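Local structure of chemotaxis protein CheX (Desulfovibrio desulfuricans subsp. desulfuricans str. G20, 3HM4) at residues A[90-93]-A[94-98]; A[16-19]-A[20-24]; A[98-101]-A[102-106]. The protein probably acts as a chemotaxis phosphatase of the CheX family, which removes the phosphoryl group from the response regulator CheY. All coordinates share one frame; numbering follows the deposited sequence.

Interaction 1 (A[90-93]-A[94-98])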
loop_
_atom_site.group_PDB
_atom_site.type_symbol
_atom_site.label_atom_id
_atom_site.label_comp_id
_atom_site.label_asym_id
_atom_site.label_seq_id
_atom_site.Cartn_x
_atom_site.Cartn_y
_atom_site.Cartn_z
ATOM N N ASP A 90 6.442 11.019 7.529
ATOM C CA ASP A 90 5.928 11.160 8.881
ATOM C C ASP A 90 4.527 11.780 8.966
ATOM O O ASP A 90 3.624 11.260 9.652
ATOM C CB ASP A 90 6.891 11.942 9.789
ATOM C CG ASP A 90 8.172 11.183 10.098
ATOM O OD1 ASP A 90 8.215 9.930 10.007
ATOM O OD2 ASP A 90 9.178 11.865 10.425
ATOM N N ALA A 91 4.330 12.882 8.245
ATOM C CA ALA A 91 3.060 13.631 8.308
ATOM C C ALA A 91 1.923 12.869 7.627
ATOM O O ALA A 91 0.851 12.659 8.201
ATOM C CB ALA A 91 3.210 15.027 7.663
ATOM N N VAL A 92 2.172 12.420 6.399
ATOM C CA VAL A 92 1.133 11.681 5.660
ATOM C C VAL A 92 0.901 10.325 6.301
ATOM O O VAL A 92 -0.236 9.849 6.337
ATOM C CB VAL A 92 1.437 11.613 4.143
ATOM C CG1 VAL A 92 0.422 10.684 3.408
ATOM C CG2 VAL A 92 1.456 13.036 3.567
ATOM N N GLY A 93 1.967 9.721 6.818
ATOM C CA GLY A 93 1.816 8.447 7.519
ATOM C C GLY A 93 0.916 8.573 8.749
ATOM O O GLY A 93 0.053 7.721 8.985
ATOM N N GLU A 94 1.082 9.660 9.503
ATOM C CA GLU A 94 0.216 9.867 10.664
ATOM C C GLU A 94 -1.218 10.145 10.266
ATOM O O GLU A 94 -2.154 9.618 10.869
ATOM C CB GLU A 94 0.760 10.962 11.571
ATOM C CG GLU A 94 -0.108 11.193 12.826
ATOM C CD GLU A 94 -0.269 9.948 13.742
ATOM O OE1 GLU A 94 0.618 9.063 13.774
ATOM O OE2 GLU A 94 -1.290 9.858 14.481
ATOM N N VAL A 95 -1.405 11.001 9.265
ATOM C CA VAL A 95 -2.745 11.261 8.713
ATOM C C VAL A 95 -3.432 9.929 8.360
ATOM O O VAL A 95 -4.599 9.717 8.672
ATOM C CB VAL A 95 -2.681 12.183 7.455
ATOM C CG1 VAL A 95 -3.990 12.148 6.621
ATOM C CG2 VAL A 95 -2.312 13.608 7.926
ATOM N N THR A 96 -2.675 9.041 7.710
ATOM C CA THR A 96 -3.255 7.766 7.265
ATOM C C THR A 96 -3.611 6.831 8.414
ATOM O O THR A 96 -4.678 6.206 8.406
ATOM C CB THR A 96 -2.348 7.111 6.232
ATOM O OG1 THR A 96 -2.069 8.041 5.167
ATOM C CG2 THR A 96 -2.944 5.841 5.653
ATOM N N ASN A 97 -2.727 6.783 9.421
ATOM C CA ASN A 97 -3.032 6.024 10.645
ATOM C C ASN A 97 -4.289 6.561 11.310
ATOM O O ASN A 97 -5.118 5.798 11.783
ATOM C CB ASN A 97 -1.855 6.047 11.634
ATOM C CG ASN A 97 -0.929 4.861 11.482
ATOM O OD1 ASN A 97 -1.403 3.729 11.324
ATOM N ND2 ASN A 97 0.362 5.084 11.577
HETATM N N MSE A 98 -4.442 7.886 11.348
HETATM C CA MSE A 98 -5.606 8.504 11.959
HETATM C C MSE A 98 -6.889 8.268 11.171
HETATM O O MSE A 98 -7.934 7.987 11.770
HETATM C CB MSE A 98 -5.398 9.999 12.186
HETATM C CG MSE A 98 -4.337 10.312 13.229
HETATM SE SE MSE A 98 -3.987 12.208 13.310
HETATM C CE MSE A 98 -5.684 12.785 13.933
#
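Val92 and Thr96 meet in a local i to i+4 contact along one face of helix 84-109, a largely buried contact where the helix packs on the sheet. Thr96 holds the carbonyl oxygen of Val92 twice. Its backbone N donates to Val92 O over 2.9 Å. Its hydroxyl OG1 donates to the same Val92 O over 2.8 Å. The two donors approach from opposite faces of the carbonyl plane, so the oxygen is gripped between them. The Thr96 torsion (chi1 -53°) sets OG1 beside its own backbone N and within range of the preceding turn. Beyond the bond, Val92 CG1 lies 4.0 Å from Thr96 OG1, and the two side chains are set at a slant to each other. Both rest on Ala48 of strand 47-53. Thr96 also touches Pro119 of strand 115-123.

The stretch carries Glu94 and Asn97, spaced as in the Glu-x-x-Asn signature of CheX-type phosphatases. They are therefore probably part of the surface that acts on phosphorylated CheY, as in relatives. Their backbones are held by ordinary helical bonds. Glu94 N donates to Asp90 O over 3.0 Å, and Asn97 N donates to Gly93 O over 3.0 Å. Glu94 CB sits 3.5 Å from Asp90 O, and its chain then bends at chi2 (59°), leading the carboxylate away from the earlier turn. Asn97 packs on Val132 of the second subunit. On the side facing helices 66-77 and 10-25, Val95 lays its CG2 branch against Ala91 O, 3.3 Å away. Ala91 itself packs on Val73, Met76 and Leu77.

Interaction 2 (A[16-19]-A[20-24]); sequences ATTN and VLSTM
Ser22 and Thr23 each reach back one turn to Thr18 and Asn19 in helix 10-25. Both form the hydroxyl-to-carbonyl bond (i to i-4) common for serine and threonine in alpha helices. The helix packs beside helix 84-109 and against the six-stranded antiparallel sheet. Ser22 OG stands 2.8 Å from Thr18 O. It comes from above the carbonyl plane, on the face opposite to Ser22 N. Its chi1 of -69° turns OG back over the preceding turn. Thr23 OG1 bonds Asn19 O over 3.0 Å, tilted from the carbonyl plane rather than above it; chi1 is -60°. Thr23 N and OG1 reach that oxygen from its two faces. Ser22, Thr23 and Asn19 are each modelled in two conformers, so these hydroxyl bonds describe one of them.

Thr17 and Thr18 share the same side-chain form, but their hydroxyls serve the turn before: OG1 of Thr17 bonds Phe13 O and OG1 of Thr18 bonds Val14 O. This leaves the methyl of each for the turn that follows. Thr17 CG2 lies alongside Leu21 CD2 at 4.0 Å, the two side chains pointing the same way. Together they face Phe149 of strand 149-155. Thr18 CG2 is 4.1 Å from Ser22 OG. Toward helix 84-109, Val20 packs on Gln102. Its CG2 branch, beside its own backbone N, touches Ala16 O at 3.1 Å.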
loop_
_atom_site.group_PDB
_atom_site.type_symbol
_atom_site.label_atom_id
_atom_site.label_comp_id
_atom_site.label_asym_id
_atom_site.label_seq_id
_atom_site.Cartn_x
_atom_site.Cartn_y
_atom_site.Cartn_z
ATOM N N ALA A 16 -14.148 10.465 8.412
ATOM C CA ALA A 16 -12.830 10.335 9.028
ATOM C C ALA A 16 -11.777 11.193 8.294
ATOM O O ALA A 16 -10.947 11.855 8.900
ATOM C CB ALA A 16 -12.382 8.865 9.073
ATOM N N THR A 17 -11.803 11.107 6.963
ATOM C CA THR A 17 -10.860 11.867 6.122
ATOM C C THR A 17 -11.021 13.384 6.324
ATOM O O THR A 17 -10.040 14.095 6.539
ATOM C CB THR A 17 -10.992 11.478 4.657
ATOM O OG1 THR A 17 -10.690 10.089 4.541
ATOM C CG2 THR A 17 -10.003 12.249 3.802
ATOM N N THR A 18 -12.273 13.823 6.275
ATOM C CA THR A 18 -12.552 15.239 6.473
ATOM C C THR A 18 -12.081 15.701 7.840
ATOM O O THR A 18 -11.360 16.730 7.954
ATOM C CB THR A 18 -14.068 15.531 6.270
ATOM O OG1 THR A 18 -14.491 15.079 4.970
ATOM C CG2 THR A 18 -14.396 17.032 6.497
ATOM N N ASN A 19 -12.426 14.932 8.874
ATOM C CA ASN A 19 -12.051 15.328 10.235
ATOM C C ASN A 19 -10.547 15.337 10.437
ATOM O O ASN A 19 -10.017 16.274 11.013
ATOM C CB ASN A 19 -12.729 14.434 11.273
ATOM C CG ASN A 19 -14.236 14.645 11.351
ATOM O OD1 ASN A 19 -14.780 15.609 10.802
ATOM N ND2 ASN A 19 -14.922 13.724 12.019
ATOM N N VAL A 20 -9.843 14.307 9.964
ATOM C CA VAL A 20 -8.399 14.252 10.148
ATOM C C VAL A 20 -7.687 15.399 9.415
ATOM O O VAL A 20 -6.836 16.069 9.999
ATOM C CB VAL A 20 -7.808 12.878 9.713
ATOM C CG1 VAL A 20 -6.317 12.905 9.753
ATOM C CG2 VAL A 20 -8.338 11.805 10.664
ATOM N N LEU A 21 -8.021 15.603 8.134
ATOM C CA LEU A 21 -7.381 16.679 7.353
ATOM C C LEU A 21 -7.682 18.073 7.923
ATOM O O LEU A 21 -6.803 18.948 7.902
ATOM C CB LEU A 21 -7.647 16.581 5.843
ATOM C CG LEU A 21 -6.732 15.637 5.041
ATOM C CD1 LEU A 21 -5.231 16.061 5.198
ATOM C CD2 LEU A 21 -6.945 14.223 5.442
ATOM N N SER A 22 -8.914 18.265 8.378
ATOM C CA SER A 22 -9.344 19.537 9.017
ATOM C C SER A 22 -8.482 19.794 10.252
ATOM O O SER A 22 -7.808 20.835 10.379
ATOM C CB SER A 22 -10.817 19.477 9.448
ATOM O OG SER A 22 -11.711 19.456 8.349
ATOM N N THR A 23 -8.479 18.816 11.141
ATOM C CA THR A 23 -7.772 18.948 12.424
ATOM C C THR A 23 -6.291 19.090 12.303
ATOM O O THR A 23 -5.701 20.029 12.863
ATOM C CB THR A 23 -8.028 17.745 13.325
ATOM O OG1 THR A 23 -9.424 17.654 13.568
ATOM C CG2 THR A 23 -7.268 17.860 14.634
HETATM N N MSE A 24 -5.658 18.185 11.544
HETATM C CA MSE A 24 -4.210 18.184 11.428
HETATM C C MSE A 24 -3.604 19.254 10.538
HETATM O O MSE A 24 -2.496 19.713 10.830
HETATM C CB MSE A 24 -3.735 16.791 10.944
HETATM C CG MSE A 24 -4.106 15.668 11.902
HETATM SE SE MSE A 24 -3.519 15.856 13.719
HETATM C CE MSE A 24 -1.587 15.847 13.548
#

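Interaction 3 (A[98-101]-A[102-106])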
loop_
_atom_site.group_PDB
_atom_site.type_symbol
_atom_site.label_atom_id
_atom_site.label_comp_id
_atom_site.label_asym_id
_atom_site.label_seq_id
_atom_site.Cartn_x
_atom_site.Cartn_y
_atom_site.Cartn_z
HETATM N N MSE A 98 -4.442 7.886 11.348
HETATM C CA MSE A 98 -5.606 8.504 11.959
HETATM C C MSE A 98 -6.889 8.268 11.171
HETATM O O MSE A 98 -7.934 7.987 11.770
HETATM C CB MSE A 98 -5.398 9.999 12.186
HETATM C CG MSE A 98 -4.337 10.312 13.229
HETATM SE SE MSE A 98 -3.987 12.208 13.310
HETATM C CE MSE A 98 -5.684 12.785 13.933
ATOM N N ILE A 99 -6.820 8.332 9.834
ATOM C CA ILE A 99 -7.980 8.031 9.014
ATOM C C ILE A 99 -8.392 6.554 9.243
ATOM O O ILE A 99 -9.563 6.272 9.449
ATOM C CB ILE A 99 -7.747 8.290 7.506
ATOM C CG1 ILE A 99 -7.664 9.815 7.277
ATOM C CG2 ILE A 99 -8.859 7.670 6.627
ATOM C CD1 ILE A 99 -7.203 10.180 5.871
ATOM N N SER A 100 -7.417 5.646 9.226
ATOM C CA SER A 100 -7.718 4.257 9.489
ATOM C C SER A 100 -8.401 4.076 10.866
ATOM O O SER A 100 -9.442 3.411 10.979
ATOM C CB SER A 100 -6.454 3.428 9.424
ATOM O OG SER A 100 -6.715 2.090 9.803
ATOM N N GLY A 101 -7.825 4.668 11.896
ATOM C CA GLY A 101 -8.383 4.521 13.253
ATOM C C GLY A 101 -9.791 5.072 13.369
ATOM O O GLY A 101 -10.702 4.415 13.900
ATOM N N GLN A 102 -10.002 6.255 12.794
ATOM C CA GLN A 102 -11.323 6.903 12.868
ATOM C C GLN A 102 -12.381 6.236 12.017
ATOM O O GLN A 102 -13.507 6.084 12.445
ATOM C CB GLN A 102 -11.201 8.394 12.576
ATOM C CG GLN A 102 -10.389 9.070 13.663
ATOM C CD GLN A 102 -10.270 10.567 13.520
ATOM O OE1 GLN A 102 -11.138 11.217 12.964
ATOM N NE2 GLN A 102 -9.188 11.111 14.051
ATOM N N ALA A 103 -12.020 5.803 10.814
ATOM C CA ALA A 103 -12.969 5.128 9.922
ATOM C C ALA A 103 -13.367 3.797 10.553
ATOM O O ALA A 103 -14.558 3.440 10.553
ATOM C CB ALA A 103 -12.360 4.918 8.531
ATOM N N ARG A 104 -12.378 3.072 11.091
ATOM C CA ARG A 104 -12.692 1.779 11.727
ATOM C C ARG A 104 -13.494 1.940 13.020
ATOM O O ARG A 104 -14.383 1.129 13.277
ATOM C CB ARG A 104 -11.429 0.946 11.923
ATOM C CG ARG A 104 -10.833 0.508 10.605
ATOM C CD ARG A 104 -9.599 -0.354 10.728
ATOM N NE ARG A 104 -8.495 0.361 11.353
ATOM C CZ ARG A 104 -8.083 0.267 12.614
ATOM N NH1 ARG A 104 -8.624 -0.614 13.441
ATOM N NH2 ARG A 104 -7.062 1.016 13.027
ATOM N N ALA A 105 -13.251 3.019 13.778
ATOM C CA ALA A 105 -14.075 3.283 14.969
ATOM C C ALA A 105 -15.526 3.514 14.531
ATOM O O ALA A 105 -16.458 2.964 15.133
ATOM C CB ALA A 105 -13.551 4.468 15.767
ATOM N N ALA A 106 -15.737 4.292 13.462
ATOM C CA ALA A 106 -17.100 4.545 12.909
ATOM C C ALA A 106 -17.780 3.266 12.407
ATOM O O ALA A 106 -18.961 3.033 12.642
ATOM C CB ALA A 106 -17.082 5.613 11.820
#
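Gln102, Gly101 and Ser100 carry this local contact on helix 84-109, the long alpha helix of the CheX family region. Gln102 lays its side chain back along the previous turn. Its CG is 3.3 Å from Met98 O, which also accepts a hydrogen bond from Gln102 N. Beyond CG the chain is extended, running side by side with Met98 in the same direction. Gln102 NE2 thus comes to 3.9 Å from the Met98 methyl CE.

Gly101 offers backbone alone. Gly101 O accepts a hydrogen bond from Ala105 N, and Ala105 CB lies 3.4 Å from the same Gly101 O. The CA of Gly101 is 3.8 Å from Arg104 NH2.

Ser100 holds Arg104 on the side of strand 47-53, where Ser100 touches Val50 and Arg104 touches Ile52. The Arg104 chain bends at chi3 (-64°), bringing the guanidinium edge back to the serine hydroxyl. NH2 adds only a weak bond to Ser100 OG. NH1 bonds Phe114 O, so a second partner helps fix the group. The main bond is nearly straight: Arg104 NE donates to Ser100 OG over 2.9 Å at 169°, with OG close to the guanidinium plane.

In the fold
From the N terminus, interaction 2 comes first, on helix 10-25. Interactions 1 and 3 follow on helix 84-109, with strands 30-36 to 58-64 and helix 66-77 in between. Each contact lies within one helix, so none closes a loop, and none nests in or crosses another. Interactions 1 and 3 run on from each other and share Met98. The two helices meet side by side. Met24 SE touches Met98 SE at 3.7 Å, and Val95 CG1 meets Leu21 CD2 at 3.8 Å. Farther along, Ala16 CB packs on Ala103 N at 3.5 Å. Interaction 2 thus borders both others, and each of the three interactions includes a side chain that touches the six-stranded sheet.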